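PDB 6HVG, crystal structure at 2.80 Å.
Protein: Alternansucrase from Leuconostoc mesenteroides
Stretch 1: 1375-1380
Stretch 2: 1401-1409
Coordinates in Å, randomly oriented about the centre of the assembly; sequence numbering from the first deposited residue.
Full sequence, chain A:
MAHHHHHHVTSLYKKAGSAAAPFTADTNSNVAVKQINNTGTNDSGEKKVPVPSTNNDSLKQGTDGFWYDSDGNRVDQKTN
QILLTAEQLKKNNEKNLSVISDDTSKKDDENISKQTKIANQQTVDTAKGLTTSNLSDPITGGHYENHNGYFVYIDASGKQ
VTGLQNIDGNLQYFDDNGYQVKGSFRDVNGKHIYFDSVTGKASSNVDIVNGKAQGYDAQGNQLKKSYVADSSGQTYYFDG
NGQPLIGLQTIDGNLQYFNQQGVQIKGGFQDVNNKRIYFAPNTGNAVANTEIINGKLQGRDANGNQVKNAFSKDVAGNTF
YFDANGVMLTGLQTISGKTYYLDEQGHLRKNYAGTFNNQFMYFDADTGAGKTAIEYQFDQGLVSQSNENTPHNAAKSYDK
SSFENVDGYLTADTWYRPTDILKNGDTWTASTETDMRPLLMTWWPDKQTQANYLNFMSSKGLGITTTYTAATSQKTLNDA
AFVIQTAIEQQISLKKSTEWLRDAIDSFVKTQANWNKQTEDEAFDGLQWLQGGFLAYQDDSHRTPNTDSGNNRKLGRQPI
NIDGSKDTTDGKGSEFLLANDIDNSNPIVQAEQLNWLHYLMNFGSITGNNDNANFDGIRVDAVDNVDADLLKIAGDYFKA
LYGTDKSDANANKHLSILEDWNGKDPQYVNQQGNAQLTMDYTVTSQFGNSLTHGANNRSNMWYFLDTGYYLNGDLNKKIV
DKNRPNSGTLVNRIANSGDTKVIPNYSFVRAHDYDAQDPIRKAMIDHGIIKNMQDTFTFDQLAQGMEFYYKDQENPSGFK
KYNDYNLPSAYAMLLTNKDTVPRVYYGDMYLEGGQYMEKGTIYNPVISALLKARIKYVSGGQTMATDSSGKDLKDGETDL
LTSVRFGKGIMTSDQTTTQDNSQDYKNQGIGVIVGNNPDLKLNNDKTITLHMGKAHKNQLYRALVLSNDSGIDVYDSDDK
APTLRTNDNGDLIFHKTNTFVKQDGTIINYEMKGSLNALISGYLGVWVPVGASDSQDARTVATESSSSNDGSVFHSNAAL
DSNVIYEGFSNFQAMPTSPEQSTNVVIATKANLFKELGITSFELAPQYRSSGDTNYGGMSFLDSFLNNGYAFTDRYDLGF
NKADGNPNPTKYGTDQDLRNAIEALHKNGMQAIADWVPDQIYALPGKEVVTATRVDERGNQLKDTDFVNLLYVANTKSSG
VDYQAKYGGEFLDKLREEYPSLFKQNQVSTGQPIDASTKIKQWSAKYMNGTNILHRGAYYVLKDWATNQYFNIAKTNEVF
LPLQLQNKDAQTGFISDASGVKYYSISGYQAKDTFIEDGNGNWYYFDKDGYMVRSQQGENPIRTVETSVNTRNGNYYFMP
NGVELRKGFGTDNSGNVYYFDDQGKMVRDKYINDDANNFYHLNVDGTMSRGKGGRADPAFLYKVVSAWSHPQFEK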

# COMPACT_ATOMS: atom_id res chain seq x y z
N GLY A 1375 28.17 40.53 2.80
CA GLY A 1375 28.64 39.87 1.56
C GLY A 1375 28.51 38.35 1.49
O GLY A 1375 28.78 37.78 0.44
N ASN A 1376 28.06 37.71 2.56
CA ASN A 1376 27.80 36.27 2.56
C ASN A 1376 26.51 35.91 1.81
O ASN A 1376 25.49 36.55 1.98
CB ASN A 1376 27.66 35.73 3.99
CG ASN A 1376 28.86 36.04 4.85
OD1 ASN A 1376 29.88 35.37 4.73
ND2 ASN A 1376 28.76 37.03 5.71
N VAL A 1377 26.55 34.84 1.02
CA VAL A 1377 25.38 34.44 0.24
C VAL A 1377 24.69 33.25 0.90
O VAL A 1377 25.35 32.32 1.33
CB VAL A 1377 25.73 34.10 -1.23
CG1 VAL A 1377 24.46 33.75 -1.99
CG2 VAL A 1377 26.42 35.30 -1.88
N TYR A 1378 23.36 33.33 1.00
CA TYR A 1378 22.53 32.25 1.54
C TYR A 1378 21.49 31.88 0.49
O TYR A 1378 21.31 32.62 -0.48
CB TYR A 1378 21.83 32.71 2.81
CG TYR A 1378 22.74 33.17 3.93
CD1 TYR A 1378 23.33 34.42 3.93
CD2 TYR A 1378 23.00 32.33 5.03
CE1 TYR A 1378 24.16 34.82 4.97
CE2 TYR A 1378 23.82 32.73 6.07
CZ TYR A 1378 24.40 33.97 6.04
OH TYR A 1378 25.20 34.35 7.08
N TYR A 1379 20.83 30.73 0.65
CA TYR A 1379 19.73 30.35 -0.24
C TYR A 1379 18.45 30.14 0.56
O TYR A 1379 18.48 29.67 1.68
CB TYR A 1379 20.06 29.07 -1.02
CG TYR A 1379 18.94 28.57 -1.94
CD1 TYR A 1379 18.00 27.65 -1.50
CD2 TYR A 1379 18.82 29.03 -3.25
CE1 TYR A 1379 16.99 27.19 -2.33
CE2 TYR A 1379 17.80 28.58 -4.09
CZ TYR A 1379 16.90 27.66 -3.62
OH TYR A 1379 15.87 27.24 -4.44
N PHE A 1380 17.32 30.47 -0.07
CA PHE A 1380 16.02 30.39 0.56
C PHE A 1380 15.07 29.57 -0.31
O PHE A 1380 14.97 29.82 -1.52
CB PHE A 1380 15.51 31.82 0.83
CG PHE A 1380 16.45 32.62 1.68
CD1 PHE A 1380 16.33 32.60 3.05
CD2 PHE A 1380 17.48 33.35 1.12
CE1 PHE A 1380 17.21 33.31 3.84
CE2 PHE A 1380 18.37 34.07 1.91
CZ PHE A 1380 18.24 34.04 3.27
N HIS A 1401 26.83 24.47 -2.53
CA HIS A 1401 26.78 23.84 -1.21
C HIS A 1401 26.50 24.89 -0.17
O HIS A 1401 27.04 26.00 -0.22
CB HIS A 1401 28.08 23.11 -0.87
CG HIS A 1401 28.14 22.62 0.55
ND1 HIS A 1401 28.86 23.25 1.54
CD2 HIS A 1401 27.51 21.57 1.14
CE1 HIS A 1401 28.69 22.59 2.68
NE2 HIS A 1401 27.88 21.57 2.46
N LEU A 1402 25.66 24.52 0.79
CA LEU A 1402 25.36 25.39 1.90
C LEU A 1402 25.87 24.76 3.17
O LEU A 1402 25.53 23.61 3.52
CB LEU A 1402 23.86 25.68 1.96
CG LEU A 1402 23.35 26.24 0.63
CD1 LEU A 1402 21.87 25.93 0.44
CD2 LEU A 1402 23.66 27.73 0.57
N ASN A 1403 26.72 25.52 3.86
CA ASN A 1403 27.35 25.11 5.12
C ASN A 1403 26.28 24.93 6.19
O ASN A 1403 25.08 25.13 5.92
CB ASN A 1403 28.39 26.15 5.52
CG ASN A 1403 29.67 26.04 4.70
OD1 ASN A 1403 30.01 24.97 4.18
ND2 ASN A 1403 30.39 27.14 4.57
N VAL A 1404 26.71 24.54 7.38
CA VAL A 1404 25.79 24.37 8.52
C VAL A 1404 25.26 25.74 8.94
O VAL A 1404 24.08 25.92 9.17
CB VAL A 1404 26.46 23.68 9.73
CG1 VAL A 1404 25.40 23.33 10.78
CG2 VAL A 1404 27.23 22.43 9.29
N ASP A 1405 26.15 26.73 9.01
CA ASP A 1405 25.75 28.09 9.40
C ASP A 1405 24.94 28.82 8.31
O ASP A 1405 24.59 29.99 8.48
CB ASP A 1405 27.00 28.91 9.79
CG ASP A 1405 27.98 29.11 8.64
OD1 ASP A 1405 27.70 28.68 7.50
OD2 ASP A 1405 29.07 29.69 8.87
N GLY A 1406 24.65 28.14 7.20
CA GLY A 1406 23.83 28.70 6.13
C GLY A 1406 24.62 29.22 4.92
O GLY A 1406 24.09 29.30 3.80
N THR A 1407 25.90 29.54 5.12
CA THR A 1407 26.67 30.21 4.07
C THR A 1407 26.89 29.27 2.90
O THR A 1407 26.90 28.05 3.06
CB THR A 1407 28.03 30.73 4.55
OG1 THR A 1407 28.79 29.67 5.12
CG2 THR A 1407 27.83 31.82 5.57
N MET A 1408 27.08 29.86 1.73
CA MET A 1408 27.33 29.12 0.50
C MET A 1408 28.82 29.07 0.17
O MET A 1408 29.42 30.07 -0.23
CB MET A 1408 26.56 29.76 -0.67
CG MET A 1408 26.81 29.04 -2.00
SD MET A 1408 26.84 30.14 -3.45
CE MET A 1408 28.32 31.09 -3.11
N SER A 1409 29.40 27.88 0.30
CA SER A 1409 30.78 27.66 -0.12
C SER A 1409 30.85 27.62 -1.65
O SER A 1409 31.77 28.20 -2.26
CB SER A 1409 31.31 26.36 0.50
OG SER A 1409 32.72 26.43 0.65

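A turn that braces itself can offer a neighbouring strand a ready-made surface, and this small contact in alternansucrase illustrates the principle. Stretch 2 leaves its strand after Leu 1402 and folds back, the N of Asn 1403 donating to the O of Thr 1407 at 2.7 Å. Inside the loop, Asp 1405 adopts chi1 p, which brings OD1 within 3.1 Å of Thr 1407 N and 2.8 Å of Thr 1407 OG1; the threonine, also p, accepts in turn from Asn 1403 ND2 at 3.0 Å from its OG1. With its hydroxyl so engaged, Thr 1407 leaves CG2 to approach Tyr 1378 OH, 3.9 Å away.

Between the stretches a single, weak hydrogen bond forms, Met 1408 N to Val 1377 O at 3.0 Å; packing supplies the rest. Tyr 1378, chi1 m, starts sideways, but its ring swings nearer the loop, with CD2 3.4 Å from Gly 1406 O. Gly 1406 has a positive phi, and a CB there would lie 3.0 Å from that same CD2, so glycine suits both backbone and neighbour. Met 1408, t at chi1 and p at chi3, brings CE to 4.4 Å from Val 1377 CB. Beyond, Leu 1402 points toward the strand, its CD1 3.9 Å from Tyr 1379 CB, while the tyrosine's ring leads away.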